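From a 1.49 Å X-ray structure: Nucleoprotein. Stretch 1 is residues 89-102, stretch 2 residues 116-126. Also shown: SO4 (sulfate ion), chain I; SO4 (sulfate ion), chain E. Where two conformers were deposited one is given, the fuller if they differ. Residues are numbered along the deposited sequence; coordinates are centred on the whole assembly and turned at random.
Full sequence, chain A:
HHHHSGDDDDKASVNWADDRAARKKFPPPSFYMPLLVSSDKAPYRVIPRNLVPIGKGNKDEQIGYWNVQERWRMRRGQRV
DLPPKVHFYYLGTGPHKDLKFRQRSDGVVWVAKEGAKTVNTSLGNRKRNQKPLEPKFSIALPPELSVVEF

Stretch 1 89-102: YYLGTGPHKDLKFR
Stretch 2, residues 116-126: AKTVNTSLGNR

What sets the register? Strand residues Tyr89 and Tyr90 lead into a type II turn, Tyr90 to Thr93, facing an irregular second stretch; the CA atoms of Gly92 and Asn120 lie 4.3 Å apart. Leu91 O accepts from both Thr121 N (3.0 Å) and Thr121 OG1 (3.1 Å), the latter made possible by a p chi1 (74°). Gly92 has phi/psi 77/17, and an ideal CB would sit 2.5 Å from Asn120 CG, a clash.

How is the turn held? Thr93 N donates to Tyr90 O (3.0 Å), and its p rotamer (79°) lets Thr93 OG1 donate to Tyr90 O as well (2.7 Å), leaving Thr93 CG2 3.3 Å from Gly124 O. Gly94 N then donates to Asn125 OD1 (2.8 Å), reached with Asn125 chi1 at m and chi2 at -66°.

How do the side chains pack? The CA-to-CB bond of Tyr90 points toward stretch 2, and with chi1 m and chi2 -84° the ring presents a face to Leu123 (m, t), whose CD1 lies 3.5 Å from the ring centroid, nearly on the normal. Leu91 (t, p) packs its methyl CD2 against backbone instead, 3.4 Å from Val119 O. Phe101 (t, chi2 54°) places CD2 3.6 Å from Thr118 CG2.

What does water add? Asn120 (m, chi2 -22°) spans two waters: one links Asn120 ND2 to Lys97 O, another Asn120 OD1 to Leu99 O.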

# COMPACT_ATOMS: atom_id res chain seq x y z
N TYR A 89 0.21 -11.01 3.79
CA TYR A 89 1.40 -10.77 4.57
C TYR A 89 1.16 -11.22 6.00
O TYR A 89 0.13 -10.98 6.59
CB TYR A 89 1.74 -9.28 4.58
CG TYR A 89 1.99 -8.71 3.21
CD1 TYR A 89 0.95 -8.18 2.47
CD2 TYR A 89 3.29 -8.69 2.70
CE1 TYR A 89 1.20 -7.65 1.17
CE2 TYR A 89 3.48 -8.19 1.44
CZ TYR A 89 2.46 -7.73 0.76
OH TYR A 89 2.69 -7.15 -0.56
N TYR A 90 2.17 -11.87 6.58
CA TYR A 90 2.12 -12.25 7.99
C TYR A 90 2.09 -11.03 8.88
O TYR A 90 2.68 -10.00 8.56
CB TYR A 90 3.33 -13.17 8.30
CG TYR A 90 3.25 -14.53 7.57
CD1 TYR A 90 2.50 -15.57 8.12
CD2 TYR A 90 3.93 -14.78 6.41
CE1 TYR A 90 2.36 -16.79 7.47
CE2 TYR A 90 3.83 -15.94 5.74
CZ TYR A 90 3.04 -16.93 6.27
OH TYR A 90 2.91 -18.14 5.58
N LEU A 91 1.53 -11.19 10.04
CA LEU A 91 1.47 -10.12 11.02
C LEU A 91 2.88 -9.62 11.34
O LEU A 91 3.79 -10.37 11.58
CB LEU A 91 0.76 -10.62 12.31
CG LEU A 91 0.54 -9.55 13.39
CD1 LEU A 91 -0.37 -8.45 12.97
CD2 LEU A 91 -0.09 -10.30 14.57
N GLY A 92 3.04 -8.28 11.32
CA GLY A 92 4.34 -7.66 11.55
C GLY A 92 5.28 -7.70 10.42
O GLY A 92 6.49 -7.40 10.61
N THR A 93 4.77 -7.97 9.21
CA THR A 93 5.54 -7.94 7.97
C THR A 93 4.75 -7.17 6.94
O THR A 93 3.63 -6.81 7.19
CB THR A 93 5.87 -9.34 7.47
OG1 THR A 93 4.70 -9.90 6.81
CG2 THR A 93 6.32 -10.31 8.63
N GLY A 94 5.39 -6.96 5.79
CA GLY A 94 4.70 -6.33 4.64
C GLY A 94 4.56 -4.83 4.75
O GLY A 94 5.20 -4.19 5.60
N PRO A 95 3.77 -4.25 3.85
CA PRO A 95 3.57 -2.78 3.81
C PRO A 95 2.97 -2.25 5.04
O PRO A 95 3.10 -1.04 5.33
CB PRO A 95 2.70 -2.59 2.58
CG PRO A 95 1.98 -3.90 2.38
CD PRO A 95 2.97 -4.93 2.81
N HIS A 96 2.22 -3.05 5.82
CA HIS A 96 1.57 -2.66 7.09
C HIS A 96 2.18 -3.40 8.25
O HIS A 96 1.47 -3.78 9.19
CB HIS A 96 0.06 -2.86 7.02
CG HIS A 96 -0.60 -2.10 5.93
ND1 HIS A 96 -0.63 -0.72 5.91
CD2 HIS A 96 -1.21 -2.50 4.79
CE1 HIS A 96 -1.28 -0.32 4.82
NE2 HIS A 96 -1.66 -1.37 4.15
N LYS A 97 3.53 -3.47 8.27
CA LYS A 97 4.22 -4.16 9.34
C LYS A 97 4.02 -3.52 10.70
O LYS A 97 4.18 -4.21 11.70
CB LYS A 97 5.74 -4.33 9.07
CG LYS A 97 6.55 -3.04 9.19
CD LYS A 97 8.03 -3.28 8.87
CE LYS A 97 8.74 -4.11 9.94
NZ LYS A 97 10.25 -4.16 9.87
N ASP A 98 3.61 -2.27 10.72
CA ASP A 98 3.40 -1.40 11.86
C ASP A 98 2.08 -1.61 12.55
O ASP A 98 1.84 -1.15 13.66
CB ASP A 98 3.45 0.09 11.42
CG ASP A 98 2.30 0.47 10.43
OD1 ASP A 98 1.49 1.33 10.81
OD2 ASP A 98 2.23 0.01 9.29
N LEU A 99 1.12 -2.19 11.82
CA LEU A 99 -0.22 -2.41 12.36
C LEU A 99 -0.28 -3.58 13.32
O LEU A 99 0.22 -4.63 13.06
CB LEU A 99 -1.25 -2.60 11.26
CG LEU A 99 -1.53 -1.41 10.34
CD1 LEU A 99 -2.54 -1.79 9.27
CD2 LEU A 99 -1.87 -0.14 11.05
N LYS A 100 -0.98 -3.34 14.44
CA LYS A 100 -1.37 -4.40 15.36
C LYS A 100 -2.48 -5.20 14.74
O LYS A 100 -3.17 -4.72 13.90
CB LYS A 100 -1.74 -3.76 16.73
CG LYS A 100 -0.65 -2.88 17.38
CD LYS A 100 -1.08 -2.42 18.78
CE LYS A 100 -0.00 -1.61 19.50
NZ LYS A 100 -0.39 -1.22 20.89
N PHE A 101 -2.67 -6.43 15.22
CA PHE A 101 -3.70 -7.27 14.66
C PHE A 101 -5.03 -6.62 14.71
O PHE A 101 -5.50 -6.21 15.82
CB PHE A 101 -3.76 -8.64 15.40
CG PHE A 101 -4.68 -9.63 14.76
CD1 PHE A 101 -4.56 -9.97 13.39
CD2 PHE A 101 -5.73 -10.20 15.46
CE1 PHE A 101 -5.38 -10.88 12.80
CE2 PHE A 101 -6.60 -11.09 14.82
CZ PHE A 101 -6.46 -11.41 13.52
N ARG A 102 -5.72 -6.45 13.65
CA ARG A 102 -7.02 -5.90 13.50
C ARG A 102 -7.13 -4.39 13.68
O ARG A 102 -8.23 -3.83 13.62
CB ARG A 102 -8.05 -6.60 14.39
CG ARG A 102 -8.27 -8.06 13.90
CD ARG A 102 -9.08 -8.90 14.88
NE ARG A 102 -10.40 -8.48 15.02
CZ ARG A 102 -11.01 -8.12 16.19
NH1 ARG A 102 -10.34 -8.03 17.33
NH2 ARG A 102 -12.25 -7.71 16.01
N ALA A 116 -3.18 -19.28 16.61
CA ALA A 116 -2.28 -18.19 16.36
C ALA A 116 -2.16 -17.29 17.60
O ALA A 116 -3.13 -17.22 18.42
CB ALA A 116 -2.73 -17.35 15.23
N LYS A 117 -1.07 -16.56 17.72
CA LYS A 117 -0.96 -15.51 18.70
C LYS A 117 -0.86 -14.16 18.04
O LYS A 117 -0.20 -13.95 16.97
CB LYS A 117 0.24 -15.76 19.51
CG LYS A 117 0.14 -17.05 20.32
CD LYS A 117 1.26 -17.08 21.40
CE LYS A 117 2.34 -15.95 21.40
NZ LYS A 117 2.13 -14.77 22.33
N THR A 118 -1.44 -13.19 18.69
CA THR A 118 -1.59 -11.82 18.14
C THR A 118 -0.29 -11.02 18.39
O THR A 118 -0.31 -9.99 18.98
CB THR A 118 -2.85 -11.08 18.64
OG1 THR A 118 -2.79 -11.10 20.06
CG2 THR A 118 -4.11 -11.79 18.21
N VAL A 119 0.86 -11.52 17.98
CA VAL A 119 2.11 -10.85 18.04
C VAL A 119 2.82 -10.93 16.71
O VAL A 119 2.59 -11.87 15.92
CB VAL A 119 3.03 -11.31 19.14
CG1 VAL A 119 2.36 -11.19 20.48
CG2 VAL A 119 3.54 -12.67 18.90
N ASN A 120 3.74 -10.02 16.49
CA ASN A 120 4.47 -9.94 15.24
C ASN A 120 5.17 -11.27 15.04
O ASN A 120 5.82 -11.86 15.94
CB ASN A 120 5.49 -8.83 15.21
CG ASN A 120 4.84 -7.50 15.13
OD1 ASN A 120 3.72 -7.37 14.72
ND2 ASN A 120 5.59 -6.46 15.47
N THR A 121 5.11 -11.77 13.82
CA THR A 121 5.78 -13.02 13.46
C THR A 121 7.26 -12.78 13.10
O THR A 121 7.71 -11.67 12.97
CB THR A 121 5.10 -13.72 12.26
OG1 THR A 121 5.42 -12.99 11.03
CG2 THR A 121 3.62 -13.80 12.39
N SER A 122 7.96 -13.91 12.96
CA SER A 122 9.43 -13.91 12.71
C SER A 122 9.77 -14.03 11.25
O SER A 122 10.94 -14.19 10.89
CB SER A 122 10.07 -15.08 13.51
OG SER A 122 9.71 -16.31 12.95
N LEU A 123 8.77 -14.01 10.37
CA LEU A 123 8.87 -14.49 9.00
C LEU A 123 9.41 -13.51 8.01
O LEU A 123 9.80 -13.97 6.92
CB LEU A 123 7.53 -15.08 8.54
CG LEU A 123 7.12 -16.27 9.42
CD1 LEU A 123 5.77 -16.77 9.05
CD2 LEU A 123 8.08 -17.45 9.20
N GLY A 124 9.43 -12.23 8.31
CA GLY A 124 9.89 -11.26 7.37
C GLY A 124 9.08 -11.23 6.11
O GLY A 124 7.94 -11.57 6.02
N ASN A 125 9.80 -10.82 5.04
CA ASN A 125 9.28 -10.67 3.74
C ASN A 125 10.02 -11.49 2.67
O ASN A 125 11.20 -11.86 2.92
CB ASN A 125 9.35 -9.17 3.28
CG ASN A 125 8.69 -8.26 4.29
OD1 ASN A 125 7.47 -8.34 4.46
ND2 ASN A 125 9.45 -7.54 5.03
N ARG A 126 9.32 -11.71 1.55
CA ARG A 126 9.95 -12.45 0.46
C ARG A 126 11.08 -11.62 -0.13
O ARG A 126 10.95 -10.42 -0.30
CB ARG A 126 8.92 -12.74 -0.58
CG ARG A 126 9.38 -13.82 -1.59
CD ARG A 126 8.52 -13.76 -2.77
NE ARG A 126 8.95 -12.71 -3.65
CZ ARG A 126 8.22 -12.04 -4.51
NH1 ARG A 126 8.79 -11.27 -5.41
NH2 ARG A 126 6.91 -12.10 -4.51
S SO4 I . -11.94 -7.30 12.10
O1 SO4 I . -13.26 -7.26 11.47
O2 SO4 I . -11.72 -8.64 12.66
O3 SO4 I . -10.77 -6.87 11.29
O4 SO4 I . -11.97 -6.25 13.15
S SO4 E . 6.16 -9.50 -7.29
O1 SO4 E . 5.12 -8.49 -7.56
O2 SO4 E . 5.63 -10.73 -6.64
O3 SO4 E . 6.74 -9.84 -8.62
O4 SO4 E . 7.30 -8.88 -6.58
O HOH W 1 4.96 -11.69 4.79
O HOH W 2 7.92 -5.39 6.50
O HOH W 3 5.67 -3.98 14.12
O HOH W 4 2.20 -5.34 14.90